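Local coordinates for VAO-type flavoprotein oxidase VAO615 (Myceliophthora thermophila, PDB 6F73) that probably acts as an oxidoreductase, carrying one bicovalently bound FAD whose reduced form reacts rapidly with molecular oxygen; its substrate is not known, at residues V128-A133 with L169-H174; F340-G345 with C450-V455. All coordinates share one frame; numbering follows the deposited sequence.

Contact 1: residues V128-A133 with L169-H174; sequences VNVTGA and LSLWMH. With NAG (2-acetamido-2-deoxy-beta-D-glucopyranose), chain G.
Leu169, at the start of strand 169-172, meets Val128 near the end of strand 126-129, its parallel neighbour and with it the central pair of the small mixed sheet in the PCMH-type FAD-binding domain. The chain between them runs through helix 133-146 and strand 150-153, and that helix covers the apolar face of the sheet. On this face Leu169 CD1 lies 3.6 Å from Val128 CG2, two branched aliphatic side chains crossing at an angle beneath Ala139. Ser170 contributes its backbone: its O accepts from Val128 N at 2.7 Å, an almost straight bond. Leu171 returns to the apolar face, where its CD2 reaches Val128 CB (4.1 Å) and so fills the layer between strand and helix.

Trp172 turns to the other face, beside Asn129. Its main chain continues the ladder, N donating to Val128 O and O accepting from Val130 N at 3.3 Å. With CG anti to the backbone N (chi1 -170°), the indole extends toward the glycosylated Asn129; CE3 comes 3.9 Å from Asn129 OD1, and the acetamido methyl C8 of the covalently attached NAG sits at the ring edge. Asn129 OD1 finds its polar partner in Asn175, which helps to fix the amide that carries the sugar. With an alanine in place of Trp172, the wall beside the Asn129 amide and the sugar methyl would be missing, and a gap would probably open between strand and glycan.

Met173 follows with a flexible thioether that bends back to touch both Val130 and the FAD; its SD lies 4.0 Å from Val130 CG2. Where the strands part, a water spans the opening, donating to Val130 O at 2.9 Å and to Trp172 O at 2.6 Å.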
loop_
_atom_site.group_PDB
_atom_site.type_symbol
_atom_site.label_atom_id
_atom_site.label_comp_id
_atom_site.label_asym_id
_atom_site.label_seq_id
_atom_site.Cartn_x
_atom_site.Cartn_y
_atom_site.Cartn_z
ATOM N N VAL A 128 -12.488 -1.367 17.645
ATOM C CA VAL A 128 -12.204 -0.285 18.599
ATOM C C VAL A 128 -11.984 1.008 17.817
ATOM O O VAL A 128 -11.013 1.119 17.062
ATOM C CB VAL A 128 -10.954 -0.580 19.457
ATOM C CG1 VAL A 128 -10.687 0.570 20.430
ATOM C CG2 VAL A 128 -11.124 -1.900 20.206
ATOM N N ASN A 129 -12.891 1.969 17.992
ATOM C CA ASN A 129 -12.776 3.274 17.362
ATOM C C ASN A 129 -11.756 4.086 18.174
ATOM O O ASN A 129 -12.111 4.824 19.099
ATOM C CB ASN A 129 -14.158 3.947 17.289
ATOM C CG ASN A 129 -14.114 5.332 16.665
ATOM O OD1 ASN A 129 -13.094 5.746 16.100
ATOM N ND2 ASN A 129 -15.232 6.062 16.769
ATOM N N VAL A 130 -10.484 3.928 17.808
ATOM C CA VAL A 130 -9.366 4.413 18.619
ATOM C C VAL A 130 -9.312 5.935 18.619
ATOM O O VAL A 130 -9.298 6.547 17.553
ATOM C CB VAL A 130 -8.019 3.818 18.142
ATOM C CG1 VAL A 130 -6.844 4.451 18.877
ATOM C CG2 VAL A 130 -8.021 2.312 18.376
ATOM N N THR A 131 -9.325 6.519 19.819
ATOM C CA THR A 131 -9.200 7.972 20.019
ATOM C C THR A 131 -7.803 8.395 20.460
ATOM O O THR A 131 -7.455 9.570 20.346
ATOM C CB THR A 131 -10.196 8.510 21.073
ATOM O OG1 THR A 131 -9.835 8.032 22.378
ATOM C CG2 THR A 131 -11.625 8.085 20.747
ATOM N N GLY A 132 -7.017 7.453 20.974
ATOM C CA GLY A 132 -5.659 7.729 21.423
ATOM C C GLY A 132 -5.027 6.509 22.075
ATOM O O GLY A 132 -5.555 5.391 21.988
ATOM N N ALA A 133 -3.908 6.744 22.754
ATOM C CA ALA A 133 -3.108 5.674 23.355
ATOM C C ALA A 133 -3.874 4.812 24.352
ATOM O O ALA A 133 -3.696 3.600 24.367
ATOM C CB ALA A 133 -1.875 6.255 24.028
ATOM N N LEU A 169 -10.474 -8.648 17.374
ATOM C CA LEU A 169 -10.789 -7.330 17.898
ATOM C C LEU A 169 -9.896 -6.386 17.118
ATOM O O LEU A 169 -8.668 -6.485 17.214
ATOM C CB LEU A 169 -10.478 -7.250 19.393
ATOM C CG LEU A 169 -10.629 -5.883 20.064
ATOM C CD1 LEU A 169 -12.054 -5.365 19.944
ATOM C CD2 LEU A 169 -10.224 -5.965 21.523
ATOM N N SER A 170 -10.498 -5.488 16.333
ATOM C CA SER A 170 -9.732 -4.640 15.415
ATOM C C SER A 170 -9.474 -3.265 16.001
ATOM O O SER A 170 -10.406 -2.589 16.436
ATOM C CB SER A 170 -10.470 -4.457 14.092
ATOM O OG SER A 170 -9.799 -3.513 13.265
ATOM N N LEU A 171 -8.211 -2.848 15.969
ATOM C CA LEU A 171 -7.816 -1.482 16.316
ATOM C C LEU A 171 -7.945 -0.599 15.079
ATOM O O LEU A 171 -7.094 -0.632 14.178
ATOM C CB LEU A 171 -6.385 -1.468 16.861
ATOM C CG LEU A 171 -6.171 -2.369 18.084
ATOM C CD1 LEU A 171 -4.721 -2.345 18.540
ATOM C CD2 LEU A 171 -7.108 -1.976 19.219
ATOM N N TRP A 172 -9.024 0.182 15.043
ATOM C CA TRP A 172 -9.341 1.035 13.898
ATOM C C TRP A 172 -8.683 2.394 14.082
ATOM O O TRP A 172 -9.081 3.174 14.954
ATOM C CB TRP A 172 -10.855 1.164 13.770
ATOM C CG TRP A 172 -11.378 1.795 12.534
ATOM C CD1 TRP A 172 -10.864 1.705 11.277
ATOM C CD2 TRP A 172 -12.565 2.573 12.429
ATOM N NE1 TRP A 172 -11.649 2.400 10.391
ATOM C CE2 TRP A 172 -12.701 2.946 11.073
ATOM C CE3 TRP A 172 -13.522 3.011 13.353
ATOM C CZ2 TRP A 172 -13.764 3.728 10.610
ATOM C CZ3 TRP A 172 -14.582 3.788 12.899
ATOM C CH2 TRP A 172 -14.699 4.135 11.530
ATOM N N MET A 173 -7.686 2.674 13.250
ATOM C CA MET A 173 -6.825 3.845 13.406
ATOM C C MET A 173 -7.255 5.025 12.530
ATOM O O MET A 173 -6.660 6.110 12.599
ATOM C CB MET A 173 -5.386 3.458 13.074
ATOM C CG MET A 173 -4.896 2.169 13.759
ATOM S SD MET A 173 -5.168 2.079 15.542
ATOM C CE MET A 173 -4.018 3.300 16.142
ATOM N N HIS A 174 -8.310 4.808 11.746
ATOM C CA HIS A 174 -8.756 5.723 10.702
ATOM C C HIS A 174 -8.999 7.163 11.134
ATOM O O HIS A 174 -8.739 8.087 10.356
ATOM C CB HIS A 174 -10.041 5.163 10.090
ATOM C CG HIS A 174 -10.643 6.018 9.028
ATOM N ND1 HIS A 174 -9.963 6.381 7.886
ATOM C CD2 HIS A 174 -11.878 6.565 8.924
ATOM C CE1 HIS A 174 -10.750 7.128 7.132
ATOM N NE2 HIS A 174 -11.919 7.243 7.734
HETATM C C1 NAG G . -15.344 7.405 16.255
HETATM C C2 NAG G . -16.755 7.735 15.791
HETATM C C3 NAG G . -16.847 9.197 15.355
HETATM C C4 NAG G . -16.345 10.139 16.449
HETATM C C5 NAG G . -14.950 9.704 16.903
HETATM C C6 NAG G . -14.419 10.531 18.074
HETATM C C7 NAG G . -18.102 5.951 14.743
HETATM C C8 NAG G . -18.339 5.173 13.480
HETATM N N2 NAG G . -17.133 6.870 14.681
HETATM O O3 NAG G . -18.206 9.499 15.026
HETATM O O4 NAG G . -16.340 11.488 15.957
HETATM O O5 NAG G . -14.981 8.324 17.292
HETATM O O6 NAG G . -14.860 9.996 19.329
HETATM O O7 NAG G . -18.768 5.735 15.741
HETATM O O HOH W 1 -9.472 5.765 14.794
#

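Contact 2: residues F340-G345 with C450-V455; sequences FTYSVG and CDSFSV
Tyr342 and Cys450 form an antiparallel hydrogen-bonded pair: Tyr342 N donates to Cys450 O at 2.8 Å and Cys450 N to Tyr342 O at 2.7 Å, both nearly straight. The N-to-C directions of segments 340-344 and 450-452 make an angle of 154°. Thr341 and Asp451, the adjacent non-hydrogen-bonded pair, come closer, with Thr341 CA 3.3 Å from Cys450 O in a CA-H...O contact. Beyond them the ladder slackens, and Ser452 N gives Phe340 O only a weak bond.

The Ser452 side chain makes good that weakness. Its OG, held between its own backbone N and carbonyl carbon (chi1 52°), donates to Phe340 O at 2.6 Å, on a lone pair in the carbonyl plane. A small hydroxyl suits this buried site because it can fold back onto the neighbouring strand.

These strands, 339-344 and 448-452, are neighbours within the seven-stranded antiparallel sheet, which probably corresponds to the substrate-binding domain of relatives in the VAO family. On the face packed by helix 316-335, Cys450 CB lies over the Tyr342 ring in a CH-pi contact, 3.7 Å from its centroid. Cys450 SG approaches the same ring obliquely, and its disulfide to Cys476 ties the strand to the next one, 472-480. An aromatic ring fits here because its face receives the cysteine CB while it meets Phe326 of the helix edge-to-face. Val344 adds a methyl, CG2, beside the sulfur.

Thr341 and Asp451 share the opposite face, and the aspartate side chain comes to about 5 Å from the bound FAD. Threonine offers both a donor and a methyl: the two side chains cross at an angle, CG2 3.3 Å from Asp451 OD1, while OG1 donates to Asp451 OD2 at 2.7 Å, meeting the oxygen from above the carboxylate plane.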
loop_
_atom_site.group_PDB
_atom_site.type_symbol
_atom_site.label_atom_id
_atom_site.label_comp_id
_atom_site.label_asym_id
_atom_site.label_seq_id
_atom_site.Cartn_x
_atom_site.Cartn_y
_atom_site.Cartn_z
ATOM N N PHE A 340 8.652 8.739 -14.012
ATOM C CA PHE A 340 7.529 8.353 -14.849
ATOM C C PHE A 340 6.718 7.292 -14.115
ATOM O O PHE A 340 7.274 6.356 -13.553
ATOM C CB PHE A 340 8.015 7.767 -16.178
ATOM C CG PHE A 340 8.292 8.787 -17.245
ATOM C CD1 PHE A 340 7.266 9.588 -17.746
ATOM C CD2 PHE A 340 9.572 8.921 -17.792
ATOM C CE1 PHE A 340 7.519 10.515 -18.751
ATOM C CE2 PHE A 340 9.827 9.838 -18.807
ATOM C CZ PHE A 340 8.796 10.632 -19.287
ATOM N N THR A 341 5.403 7.467 -14.111
ATOM C CA THR A 341 4.470 6.405 -13.767
ATOM C C THR A 341 3.733 6.096 -15.069
ATOM O O THR A 341 3.177 6.989 -15.697
ATOM C CB THR A 341 3.509 6.838 -12.643
ATOM O OG1 THR A 341 4.264 7.109 -11.455
ATOM C CG2 THR A 341 2.449 5.757 -12.343
ATOM N N TYR A 342 3.746 4.838 -15.489
ATOM C CA TYR A 342 3.219 4.491 -16.800
ATOM C C TYR A 342 2.459 3.177 -16.813
ATOM O O TYR A 342 2.640 2.332 -15.935
ATOM C CB TYR A 342 4.342 4.488 -17.845
ATOM C CG TYR A 342 5.517 3.585 -17.531
ATOM C CD1 TYR A 342 6.491 3.963 -16.595
ATOM C CD2 TYR A 342 5.677 2.367 -18.192
ATOM C CE1 TYR A 342 7.572 3.142 -16.322
ATOM C CE2 TYR A 342 6.754 1.539 -17.920
ATOM C CZ TYR A 342 7.703 1.932 -16.988
ATOM O OH TYR A 342 8.773 1.113 -16.710
ATOM N N SER A 343 1.590 3.049 -17.817
ATOM C CA SER A 343 0.714 1.890 -18.011
ATOM C C SER A 343 1.201 1.125 -19.240
ATOM O O SER A 343 1.242 1.685 -20.332
ATOM C CB SER A 343 -0.734 2.350 -18.216
ATOM O OG SER A 343 -1.521 1.343 -18.823
ATOM N N VAL A 344 1.576 -0.140 -19.061
ATOM C CA VAL A 344 2.135 -0.941 -20.147
ATOM C C VAL A 344 1.051 -1.855 -20.711
ATOM O O VAL A 344 0.623 -2.793 -20.037
ATOM C CB VAL A 344 3.333 -1.789 -19.667
ATOM C CG1 VAL A 344 3.882 -2.653 -20.807
ATOM C CG2 VAL A 344 4.422 -0.890 -19.084
ATOM N N GLY A 345 0.616 -1.574 -21.941
ATOM C CA GLY A 345 -0.364 -2.410 -22.639
ATOM C C GLY A 345 0.288 -3.292 -23.695
ATOM O O GLY A 345 1.467 -3.119 -24.029
ATOM N N CYS A 450 3.582 0.693 -13.952
ATOM C CA CYS A 450 4.946 0.721 -13.432
ATOM C C CYS A 450 5.272 2.124 -12.922
ATOM O O CYS A 450 4.876 3.114 -13.539
ATOM C CB CYS A 450 5.943 0.397 -14.545
ATOM S SG CYS A 450 5.913 -1.297 -15.153
ATOM N N ASP A 451 6.001 2.206 -11.813
ATOM C CA ASP A 451 6.602 3.469 -11.377
ATOM C C ASP A 451 8.098 3.358 -11.602
ATOM O O ASP A 451 8.642 2.258 -11.650
ATOM C CB ASP A 451 6.265 3.791 -9.910
ATOM C CG ASP A 451 4.912 4.442 -9.770
ATOM O OD1 ASP A 451 3.918 3.789 -10.149
ATOM O OD2 ASP A 451 4.839 5.586 -9.262
ATOM N N SER A 452 8.751 4.497 -11.781
ATOM C CA SER A 452 10.191 4.529 -11.983
ATOM C C SER A 452 10.792 5.517 -11.004
ATOM O O SER A 452 10.174 6.526 -10.665
ATOM C CB SER A 452 10.546 4.882 -13.426
ATOM O OG SER A 452 9.882 6.063 -13.834
ATOM N N PHE A 453 11.989 5.200 -10.532
ATOM C CA PHE A 453 12.604 5.945 -9.444
ATOM C C PHE A 453 14.106 5.688 -9.369
ATOM O O PHE A 453 14.593 4.649 -9.835
ATOM C CB PHE A 453 11.958 5.533 -8.116
ATOM C CG PHE A 453 12.048 4.062 -7.848
ATOM C CD1 PHE A 453 13.158 3.525 -7.214
ATOM C CD2 PHE A 453 11.046 3.210 -8.269
ATOM C CE1 PHE A 453 13.260 2.166 -6.986
ATOM C CE2 PHE A 453 11.137 1.846 -8.044
ATOM C CZ PHE A 453 12.247 1.324 -7.394
ATOM N N SER A 454 14.822 6.647 -8.793
ATOM C CA SER A 454 16.180 6.434 -8.312
ATOM C C SER A 454 16.203 6.920 -6.875
ATOM O O SER A 454 16.051 8.118 -6.632
ATOM C CB SER A 454 17.195 7.219 -9.134
ATOM O OG SER A 454 18.482 7.164 -8.534
ATOM N N VAL A 455 16.391 5.990 -5.934
ATOM C CA VAL A 455 16.413 6.297 -4.492
ATOM C C VAL A 455 17.735 5.911 -3.818
ATOM O O VAL A 455 17.791 5.710 -2.595
ATOM C CB VAL A 455 15.220 5.638 -3.754
ATOM C CG1 VAL A 455 13.900 6.201 -4.275
ATOM C CG2 VAL A 455 15.245 4.114 -3.864
#

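Both contacts are buried pairs of neighbouring strands, but they belong to different sheets on opposite sides of the chain's centre, with nearest atoms about 23 Å apart. Contact 1 is parallel and joins strands within the FAD-binding domain; contact 2 is antiparallel and brings together strands separated by more than a hundred residues. In contact 1 one face is aliphatic under a helix, whereas the other carries the N-linked sugar of Asn129. Contact 2 instead mixes an aromatic and disulfide-bearing face with a polar threonine-aspartate one. Each approaches the single FAD: contact 1 touches it through Met173, and contact 2 brings Asp451 to about 5 Å.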